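Local atomic coordinates of beta-1,4-mannanase (Cryptopygus antarcticus, PDB entry 4OOU), a protein that hydrolyses the internal beta-1,4-mannosidic linkages of mannans, galactomannans and glucomannans, as a secreted TIM-barrel enzyme of glycoside hydrolase family 5. Residues 92-103 with 150-159; 160-168 with 225-235. All coordinates share one frame; numbering follows the deposited sequence.

Contact 1 of 2, residues 92-103 with 150-159; sequences PAFDSHGFVTST and SKLNSYINNA
The carbonyl O of Val100 receives the side-chain amide of Asn158, with ND2 of Asn158 2.8 Å from that O. The donor lies 20° out of the carbonyl plane, while the oxygen sits close to the plane of the amide. Four residues earlier on the helix, Ser154 meets the same valine at its other backbone polar atom: the N-H of Val100 points almost straight at Ser154 OG, 3.1 Å from N to OG. A first torsion that lodges OG between the serine's own backbone N and carbonyl carbon (chi1 53°) turns the hydroxyl to face this N-H. Both peptide groups flanking Val100 are thereby tied to side chains of helix 149-167; the axis of the helical segment 150-159 runs nearly parallel to strand 100-102. Between the two bonds the valine side chain lies on the helix backbone, CB against Tyr155 CA at 3.7 Å, and CG1 reaches the methyl of Ala159. Pro92, preceded by a cis peptide, sets CG 3.7 Å from CD1 of Tyr155, whose hydroxyl is held by His85. At the start of the helical segment the extended chain of Lys151 crosses the Phe99 ring at about a right angle, CG over the centre of one face, 3.7 Å from the centroid in a CH-pi contact. Ser150 OG approaches the ring obliquely and is bonded to Asp148. Within the hairpin, Phe99 N bonds to Asp95 OD1 at 3.1 Å, reaching it from above the carboxylate plane, across the type I turn from Asp95 to Gly98. Helix side chains thus satisfy backbone groups of a small bulged hairpin, while Phe99 packs on the aliphatic part of Lys151; because Ser150 and Lys151 both bind substrate, the hairpin probably helps to position this edge of the mannan-binding site.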
loop_
_atom_site.group_PDB
_atom_site.type_symbol
_atom_site.label_atom_id
_atom_site.label_comp_id
_atom_site.label_asym_id
_atom_site.label_seq_id
_atom_site.Cartn_x
_atom_site.Cartn_y
_atom_site.Cartn_z
ATOM N N PRO A 92 -12.007 -9.165 8.322
ATOM C CA PRO A 92 -13.249 -9.753 7.869
ATOM C C PRO A 92 -13.877 -10.560 9.017
ATOM O O PRO A 92 -13.201 -10.811 10.020
ATOM C CB PRO A 92 -12.802 -10.707 6.761
ATOM C CG PRO A 92 -11.408 -11.080 7.123
ATOM C CD PRO A 92 -10.838 -9.826 7.716
ATOM N N ALA A 93 -15.132 -10.995 8.870
ATOM C CA ALA A 93 -15.786 -11.777 9.936
ATOM C C ALA A 93 -15.462 -13.280 9.824
ATOM O O ALA A 93 -15.603 -13.869 8.740
ATOM C CB ALA A 93 -17.294 -11.544 9.935
ATOM N N PHE A 94 -15.025 -13.860 10.958
ATOM C CA PHE A 94 -14.681 -15.290 11.078
ATOM C C PHE A 94 -15.674 -16.055 11.938
ATOM O O PHE A 94 -16.091 -15.581 12.991
ATOM C CB PHE A 94 -13.299 -15.476 11.731
ATOM C CG PHE A 94 -12.140 -15.042 10.866
ATOM C CD1 PHE A 94 -11.608 -13.772 10.984
ATOM C CD2 PHE A 94 -11.587 -15.913 9.925
ATOM C CE1 PHE A 94 -10.570 -13.379 10.187
ATOM C CE2 PHE A 94 -10.530 -15.520 9.132
ATOM C CZ PHE A 94 -10.023 -14.258 9.265
ATOM N N ASP A 95 -16.021 -17.269 11.511
ATOM C CA ASP A 95 -16.782 -18.197 12.379
ATOM C C ASP A 95 -15.854 -18.847 13.405
ATOM O O ASP A 95 -14.649 -18.655 13.358
ATOM C CB ASP A 95 -17.490 -19.274 11.547
ATOM C CG ASP A 95 -16.526 -20.237 10.885
ATOM O OD1 ASP A 95 -15.466 -20.593 11.452
ATOM O OD2 ASP A 95 -16.867 -20.669 9.789
ATOM N N SER A 96 -16.418 -19.639 14.302
ATOM C CA SER A 96 -15.644 -20.297 15.363
ATOM C C SER A 96 -14.550 -21.247 14.863
ATOM O O SER A 96 -13.557 -21.441 15.567
ATOM C CB SER A 96 -16.584 -21.056 16.306
ATOM O OG SER A 96 -17.607 -21.699 15.563
ATOM N N HIS A 97 -14.722 -21.832 13.670
ATOM C CA HIS A 97 -13.702 -22.729 13.081
ATOM C C HIS A 97 -12.574 -21.964 12.344
ATOM O O HIS A 97 -11.638 -22.584 11.830
ATOM C CB HIS A 97 -14.307 -23.741 12.099
ATOM C CG HIS A 97 -15.612 -24.338 12.536
ATOM N ND1 HIS A 97 -15.751 -25.076 13.694
ATOM C CD2 HIS A 97 -16.835 -24.327 11.946
ATOM C CE1 HIS A 97 -17.005 -25.478 13.809
ATOM N NE2 HIS A 97 -17.686 -25.030 12.765
ATOM N N GLY A 98 -12.672 -20.636 12.270
ATOM C CA GLY A 98 -11.664 -19.822 11.593
ATOM C C GLY A 98 -11.828 -19.709 10.081
ATOM O O GLY A 98 -10.845 -19.619 9.351
ATOM N N PHE A 99 -13.077 -19.704 9.624
ATOM C CA PHE A 99 -13.412 -19.543 8.226
ATOM C C PHE A 99 -14.134 -18.217 8.125
ATOM O O PHE A 99 -14.860 -17.829 9.042
ATOM C CB PHE A 99 -14.312 -20.688 7.732
ATOM C CG PHE A 99 -13.576 -21.978 7.468
ATOM C CD1 PHE A 99 -13.154 -22.783 8.520
ATOM C CD2 PHE A 99 -13.278 -22.375 6.171
ATOM C CE1 PHE A 99 -12.444 -23.956 8.280
ATOM C CE2 PHE A 99 -12.571 -23.549 5.919
ATOM C CZ PHE A 99 -12.162 -24.345 6.974
ATOM N N VAL A 100 -13.920 -17.503 7.024
ATOM C CA VAL A 100 -14.545 -16.183 6.856
ATOM C C VAL A 100 -15.989 -16.377 6.444
ATOM O O VAL A 100 -16.267 -17.080 5.477
ATOM C CB VAL A 100 -13.772 -15.284 5.846
ATOM C CG1 VAL A 100 -14.647 -14.172 5.285
ATOM C CG2 VAL A 100 -12.552 -14.670 6.527
ATOM N N THR A 101 -16.902 -15.779 7.197
ATOM C CA THR A 101 -18.341 -15.822 6.850
ATOM C C THR A 101 -18.705 -14.661 5.975
ATOM O O THR A 101 -19.590 -14.769 5.132
ATOM C CB THR A 101 -19.279 -15.755 8.085
ATOM O OG1 THR A 101 -19.143 -14.494 8.769
ATOM C CG2 THR A 101 -18.981 -16.864 9.045
ATOM N N SER A 102 -18.050 -13.531 6.214
ATOM C CA SER A 102 -18.398 -12.298 5.537
ATOM C C SER A 102 -17.428 -11.142 5.801
ATOM O O SER A 102 -16.333 -11.257 6.392
ATOM C CB SER A 102 -19.825 -11.894 5.920
ATOM O OG SER A 102 -20.040 -12.090 7.293
ATOM N N THR A 103 -17.888 -10.010 5.340
ATOM C CA THR A 103 -17.125 -8.825 5.290
ATOM C C THR A 103 -17.025 -8.321 6.755
ATOM O O THR A 103 -15.948 -8.132 7.295
ATOM C CB THR A 103 -17.827 -7.925 4.229
ATOM O OG1 THR A 103 -16.899 -7.495 3.213
ATOM C CG2 THR A 103 -18.589 -6.792 4.842
ATOM N N SER A 150 -7.957 -23.699 2.408
ATOM C CA SER A 150 -9.449 -23.606 2.404
ATOM C C SER A 150 -9.940 -22.343 3.102
ATOM O O SER A 150 -10.916 -21.715 2.660
ATOM C CB SER A 150 -10.124 -24.851 3.022
ATOM O OG SER A 150 -9.727 -25.066 4.372
ATOM N N LYS A 151 -9.254 -21.977 4.184
ATOM C CA LYS A 151 -9.635 -20.819 4.967
ATOM C C LYS A 151 -9.344 -19.538 4.199
ATOM O O LYS A 151 -10.066 -18.549 4.332
ATOM C CB LYS A 151 -8.912 -20.827 6.322
ATOM C CG LYS A 151 -9.365 -21.916 7.310
ATOM C CD LYS A 151 -8.545 -21.906 8.604
ATOM C CE LYS A 151 -9.031 -22.951 9.619
ATOM N NZ LYS A 151 -8.230 -23.011 10.877
ATOM N N LEU A 152 -8.294 -19.552 3.382
ATOM C CA LEU A 152 -7.969 -18.395 2.522
ATOM C C LEU A 152 -9.020 -18.168 1.470
ATOM O O LEU A 152 -9.439 -17.015 1.228
ATOM C CB LEU A 152 -6.618 -18.579 1.827
ATOM C CG LEU A 152 -6.033 -17.396 1.025
ATOM C CD1 LEU A 152 -6.241 -16.037 1.674
ATOM C CD2 LEU A 152 -4.548 -17.622 0.830
ATOM N N ASN A 153 -9.448 -19.269 0.849
ATOM C CA ASN A 153 -10.535 -19.199 -0.097
ATOM C C ASN A 153 -11.837 -18.711 0.544
ATOM O O ASN A 153 -12.672 -18.120 -0.148
ATOM C CB ASN A 153 -10.769 -20.538 -0.812
ATOM C CG ASN A 153 -9.717 -20.827 -1.876
ATOM O OD1 ASN A 153 -9.523 -20.049 -2.823
ATOM N ND2 ASN A 153 -9.035 -21.962 -1.729
ATOM N N SER A 154 -12.030 -18.942 1.840
ATOM C CA SER A 154 -13.241 -18.435 2.452
ATOM C C SER A 154 -13.105 -16.939 2.470
ATOM O O SER A 154 -14.074 -16.219 2.171
ATOM C CB SER A 154 -13.498 -19.013 3.850
ATOM O OG SER A 154 -12.387 -18.859 4.684
ATOM N N TYR A 155 -11.891 -16.460 2.776
ATOM C CA TYR A 155 -11.655 -15.006 2.772
ATOM C C TYR A 155 -11.967 -14.462 1.391
ATOM O O TYR A 155 -12.746 -13.526 1.233
ATOM C CB TYR A 155 -10.231 -14.621 3.165
ATOM C CG TYR A 155 -9.956 -13.144 2.910
ATOM C CD1 TYR A 155 -10.629 -12.150 3.627
ATOM C CD2 TYR A 155 -9.035 -12.733 1.943
ATOM C CE1 TYR A 155 -10.390 -10.795 3.391
ATOM C CE2 TYR A 155 -8.809 -11.387 1.693
ATOM C CZ TYR A 155 -9.480 -10.416 2.423
ATOM O OH TYR A 155 -9.241 -9.075 2.174
ATOM N N ILE A 156 -11.374 -15.089 0.400
ATOM C CA ILE A 156 -11.535 -14.657 -0.964
ATOM C C ILE A 156 -12.996 -14.603 -1.360
ATOM O O ILE A 156 -13.463 -13.595 -1.888
ATOM C CB ILE A 156 -10.717 -15.553 -1.921
ATOM C CG1 ILE A 156 -9.218 -15.248 -1.714
ATOM C CG2 ILE A 156 -11.107 -15.301 -3.379
ATOM C CD1 ILE A 156 -8.241 -16.281 -2.220
ATOM N N ASN A 157 -13.726 -15.673 -1.064
ATOM C CA ASN A 157 -15.051 -15.875 -1.661
ATOM C C ASN A 157 -16.128 -15.109 -0.957
ATOM O O ASN A 157 -16.989 -14.477 -1.607
ATOM C CB ASN A 157 -15.355 -17.362 -1.749
ATOM C CG ASN A 157 -14.390 -18.081 -2.692
ATOM O OD1 ASN A 157 -13.756 -17.450 -3.551
ATOM N ND2 ASN A 157 -14.234 -19.386 -2.515
ATOM N N ASN A 158 -16.023 -15.087 0.361
ATOM C CA ASN A 158 -17.021 -14.473 1.212
ATOM C C ASN A 158 -16.777 -13.033 1.618
ATOM O O ASN A 158 -17.668 -12.376 2.203
ATOM C CB ASN A 158 -17.155 -15.307 2.479
ATOM C CG ASN A 158 -17.795 -16.635 2.206
ATOM O OD1 ASN A 158 -18.588 -16.779 1.257
ATOM N ND2 ASN A 158 -17.456 -17.614 3.013
ATOM N N ALA A 159 -15.573 -12.535 1.355
ATOM C CA ALA A 159 -15.286 -11.140 1.632
ATOM C C ALA A 159 -14.720 -10.479 0.399
ATOM O O ALA A 159 -15.326 -9.554 -0.125
ATOM C CB ALA A 159 -14.340 -11.020 2.811
#

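Contact 2 of 2, residues 160-168 with 225-235; sequences LTPMVNALK and ISSAIHNADSK
Val164 lays its CG1 methyl over the C-terminal end of helix 215-232, 3.6 Å from both Ala232 CB and Asp233 CB. One turn earlier, CD2 of Leu160 reaches between Ile225 and Ile229, 3.7 Å from Ile225 CG2, while a water links Thr161 OG1 to the carbonyl O of Ala228. The segments 160-167 and 225-232 cross at -38° with axes 9.1 Å apart, and the polar bonds gather toward their C-terminal side. Lys168, extended beyond CG, puts NZ 3.2 Å from the carbonyl O of Ala232, nearly along the C=O axis, and gives a second bond to Asn165 OD1 in the carbonyl plane. Its own carbonyl O receives Lys235 NZ at 2.6 Å; bent at chi2 (61°), Lys235 curls back and also forms a salt bridge with Asp233 OD2. Loss of the amino group, as with an alanine here, is likely to leave the carbonyl of Ala232 and the side-chain oxygen of Asn165 without the donor they share. Around the interface, Leu167 and Ile229 rest on Trp176 of strand 173-177, Met163 and Ala166 turn to helix 109-122, and Ile225 meets Leu152, so two neighbouring outer helices pack together against the barrel wall.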
loop_
_atom_site.group_PDB
_atom_site.type_symbol
_atom_site.label_atom_id
_atom_site.label_comp_id
_atom_site.label_asym_id
_atom_site.label_seq_id
_atom_site.Cartn_x
_atom_site.Cartn_y
_atom_site.Cartn_z
ATOM N N LEU A 160 -13.591 -10.967 -0.110
ATOM C CA LEU A 160 -12.768 -10.142 -1.031
ATOM C C LEU A 160 -13.352 -9.948 -2.433
ATOM O O LEU A 160 -13.558 -8.831 -2.863
ATOM C CB LEU A 160 -11.341 -10.671 -1.101
ATOM C CG LEU A 160 -10.405 -9.829 -1.965
ATOM C CD1 LEU A 160 -10.122 -8.515 -1.282
ATOM C CD2 LEU A 160 -9.135 -10.607 -2.275
ATOM N N THR A 161 -13.598 -11.046 -3.139
ATOM C CA THR A 161 -14.304 -10.990 -4.407
ATOM C C THR A 161 -15.528 -10.031 -4.302
ATOM O O THR A 161 -15.680 -9.107 -5.108
ATOM C CB THR A 161 -14.664 -12.404 -4.886
ATOM O OG1 THR A 161 -13.471 -13.189 -5.058
ATOM C CG2 THR A 161 -15.385 -12.343 -6.195
ATOM N N PRO A 162 -16.375 -10.203 -3.278
ATOM C CA PRO A 162 -17.496 -9.256 -3.207
ATOM C C PRO A 162 -17.082 -7.793 -2.983
ATOM O O PRO A 162 -17.742 -6.870 -3.507
ATOM C CB PRO A 162 -18.356 -9.772 -2.041
ATOM C CG PRO A 162 -17.727 -11.030 -1.560
ATOM C CD PRO A 162 -16.601 -11.414 -2.472
ATOM N N MET A 163 -16.020 -7.576 -2.221
ATOM C CA MET A 163 -15.480 -6.212 -2.062
ATOM C C MET A 163 -14.957 -5.660 -3.400
ATOM O O MET A 163 -15.222 -4.524 -3.775
ATOM C CB MET A 163 -14.338 -6.189 -1.042
ATOM C CG MET A 163 -14.753 -6.294 0.404
ATOM S SD MET A 163 -13.232 -6.161 1.385
ATOM C CE MET A 163 -13.075 -7.877 1.730
ATOM N N VAL A 164 -14.225 -6.487 -4.135
ATOM C CA VAL A 164 -13.678 -6.050 -5.400
ATOM C C VAL A 164 -14.796 -5.719 -6.371
ATOM O O VAL A 164 -14.707 -4.737 -7.108
ATOM C CB VAL A 164 -12.764 -7.113 -6.054
ATOM C CG1 VAL A 164 -12.096 -6.517 -7.293
ATOM C CG2 VAL A 164 -11.700 -7.620 -5.069
ATOM N N ASN A 165 -15.841 -6.539 -6.388
ATOM C CA ASN A 165 -16.863 -6.390 -7.429
ATOM C C ASN A 165 -17.707 -5.155 -7.202
ATOM O O ASN A 165 -18.139 -4.504 -8.156
ATOM C CB ASN A 165 -17.703 -7.658 -7.570
ATOM C CG ASN A 165 -17.028 -8.680 -8.457
ATOM O OD1 ASN A 165 -16.644 -8.350 -9.581
ATOM N ND2 ASN A 165 -16.832 -9.909 -7.956
ATOM N N ALA A 166 -17.885 -4.793 -5.934
ATOM C CA ALA A 166 -18.652 -3.590 -5.616
ATOM C C ALA A 166 -17.842 -2.319 -5.795
ATOM O O ALA A 166 -18.391 -1.298 -6.090
ATOM C CB ALA A 166 -19.202 -3.684 -4.207
ATOM N N LEU A 167 -16.527 -2.372 -5.632
ATOM C CA LEU A 167 -15.745 -1.139 -5.612
ATOM C C LEU A 167 -14.944 -0.834 -6.897
ATOM O O LEU A 167 -14.303 0.236 -7.008
ATOM C CB LEU A 167 -14.799 -1.169 -4.413
ATOM C CG LEU A 167 -15.383 -1.352 -3.010
ATOM C CD1 LEU A 167 -14.196 -1.383 -2.048
ATOM C CD2 LEU A 167 -16.394 -0.291 -2.605
ATOM N N LYS A 168 -14.994 -1.756 -7.856
ATOM C CA LYS A 168 -14.161 -1.686 -9.049
ATOM C C LYS A 168 -14.642 -0.694 -10.108
ATOM O O LYS A 168 -14.004 -0.510 -11.118
ATOM C CB LYS A 168 -14.089 -3.062 -9.689
ATOM C CG LYS A 168 -15.425 -3.548 -10.197
ATOM C CD LYS A 168 -15.231 -4.760 -11.083
ATOM C CE LYS A 168 -16.547 -5.189 -11.721
ATOM N NZ LYS A 168 -16.455 -6.620 -12.097
ATOM N N ILE A 225 -4.091 -13.926 -3.278
ATOM C CA ILE A 225 -4.978 -12.798 -3.054
ATOM C C ILE A 225 -5.045 -11.846 -4.251
ATOM O O ILE A 225 -6.141 -11.453 -4.669
ATOM C CB ILE A 225 -4.629 -12.063 -1.765
ATOM C CG1 ILE A 225 -4.932 -12.963 -0.564
ATOM C CG2 ILE A 225 -5.460 -10.795 -1.633
ATOM C CD1 ILE A 225 -4.337 -12.448 0.735
ATOM N N SER A 226 -3.881 -11.500 -4.812
ATOM C CA SER A 226 -3.810 -10.697 -6.040
ATOM C C SER A 226 -4.557 -11.387 -7.173
ATOM O O SER A 226 -5.284 -10.754 -7.960
ATOM C CB SER A 226 -2.361 -10.518 -6.463
ATOM O OG SER A 226 -2.251 -9.766 -7.651
ATOM N N SER A 227 -4.380 -12.703 -7.263
ATOM C CA SER A 227 -4.963 -13.391 -8.371
ATOM C C SER A 227 -6.448 -13.110 -8.372
ATOM O O SER A 227 -7.024 -12.900 -9.435
ATOM C CB SER A 227 -4.702 -14.893 -8.349
ATOM O OG SER A 227 -5.427 -15.478 -9.435
ATOM N N ALA A 228 -7.056 -13.095 -7.190
ATOM C CA ALA A 228 -8.502 -13.076 -7.101
ATOM C C ALA A 228 -9.057 -11.661 -7.289
ATOM O O ALA A 228 -10.178 -11.456 -7.844
ATOM C CB ALA A 228 -8.956 -13.686 -5.790
ATOM N N ILE A 229 -8.281 -10.680 -6.840
ATOM C CA ILE A 229 -8.585 -9.285 -7.181
ATOM C C ILE A 229 -8.566 -9.084 -8.710
ATOM O O ILE A 229 -9.498 -8.522 -9.299
ATOM C CB ILE A 229 -7.565 -8.312 -6.561
ATOM C CG1 ILE A 229 -7.571 -8.431 -5.024
ATOM C CG2 ILE A 229 -7.891 -6.888 -7.012
ATOM C CD1 ILE A 229 -6.480 -7.671 -4.306
ATOM N N HIS A 230 -7.484 -9.522 -9.349
ATOM C CA HIS A 230 -7.399 -9.409 -10.791
ATOM C C HIS A 230 -8.531 -10.206 -11.440
ATOM O O HIS A 230 -9.143 -9.713 -12.365
ATOM C CB HIS A 230 -6.032 -9.877 -11.313
ATOM C CG HIS A 230 -4.880 -8.998 -10.902
ATOM N ND1 HIS A 230 -4.839 -7.646 -11.172
ATOM C CD2 HIS A 230 -3.712 -9.291 -10.275
ATOM C CE1 HIS A 230 -3.703 -7.144 -10.712
ATOM N NE2 HIS A 230 -2.995 -8.125 -10.176
ATOM N N ASN A 231 -8.823 -11.412 -10.947
ATOM C CA ASN A 231 -9.956 -12.206 -11.488
ATOM C C ASN A 231 -11.249 -11.371 -11.542
ATOM O O ASN A 231 -11.989 -11.398 -12.514
ATOM C CB ASN A 231 -10.231 -13.500 -10.676
ATOM C CG ASN A 231 -9.175 -14.596 -10.885
ATOM O OD1 ASN A 231 -8.910 -15.385 -9.981
ATOM N ND2 ASN A 231 -8.552 -14.625 -12.046
ATOM N N ALA A 232 -11.488 -10.619 -10.485
ATOM C CA ALA A 232 -12.725 -9.882 -10.329
ATOM C C ALA A 232 -12.698 -8.545 -11.068
ATOM O O ALA A 232 -13.720 -8.121 -11.617
ATOM C CB ALA A 232 -13.008 -9.672 -8.834
ATOM N N ASP A 233 -11.545 -7.870 -11.014
ATOM C CA ASP A 233 -11.303 -6.562 -11.676
ATOM C C ASP A 233 -9.989 -6.583 -12.438
ATOM O O ASP A 233 -8.915 -6.488 -11.847
ATOM C CB ASP A 233 -11.311 -5.395 -10.676
ATOM C CG ASP A 233 -10.959 -4.064 -11.330
ATOM O OD1 ASP A 233 -11.089 -3.951 -12.574
ATOM O OD2 ASP A 233 -10.555 -3.125 -10.601
ATOM N N SER A 234 -10.092 -6.723 -13.756
ATOM C CA SER A 234 -8.931 -7.037 -14.581
ATOM C C SER A 234 -7.943 -5.891 -14.514
ATOM O O SER A 234 -6.751 -6.148 -14.424
ATOM C CB SER A 234 -9.320 -7.331 -16.053
ATOM O OG SER A 234 -10.037 -6.247 -16.623
ATOM N N LYS A 235 -8.436 -4.646 -14.552
ATOM C CA LYS A 235 -7.553 -3.452 -14.511
ATOM C C LYS A 235 -7.099 -2.970 -13.117
ATOM O O LYS A 235 -6.360 -1.983 -13.019
ATOM C CB LYS A 235 -8.171 -2.251 -15.257
ATOM C CG LYS A 235 -9.552 -1.811 -14.809
ATOM C CD LYS A 235 -9.685 -1.353 -13.377
ATOM C CE LYS A 235 -11.077 -0.768 -13.157
ATOM N NZ LYS A 235 -11.492 -0.704 -11.744
HETATM O O HOH W 1 -12.990 -12.830 -7.992
#

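Following the chain from its N terminus, strand 79-86 leads to the 93-94/100-102 hairpin, then helix 109-122, strand 126-133 and helix 140-145 pass before helix 149-167 returns to the hairpin; contact 1 closes this loop. Contact 2 opens directly afterwards on the same helix and closes a second loop, through strand 173-177, when helix 215-232 packs alongside. The two loops follow in series and neither encloses the other. They are joined by the helix itself, with probable backbone bonds from Leu160 and Thr161 back to Tyr155 and Ile156, and by Ile156 touching Ala228. Helix 149-167 therefore ties the hairpin at one end to the adjoining barrel helix.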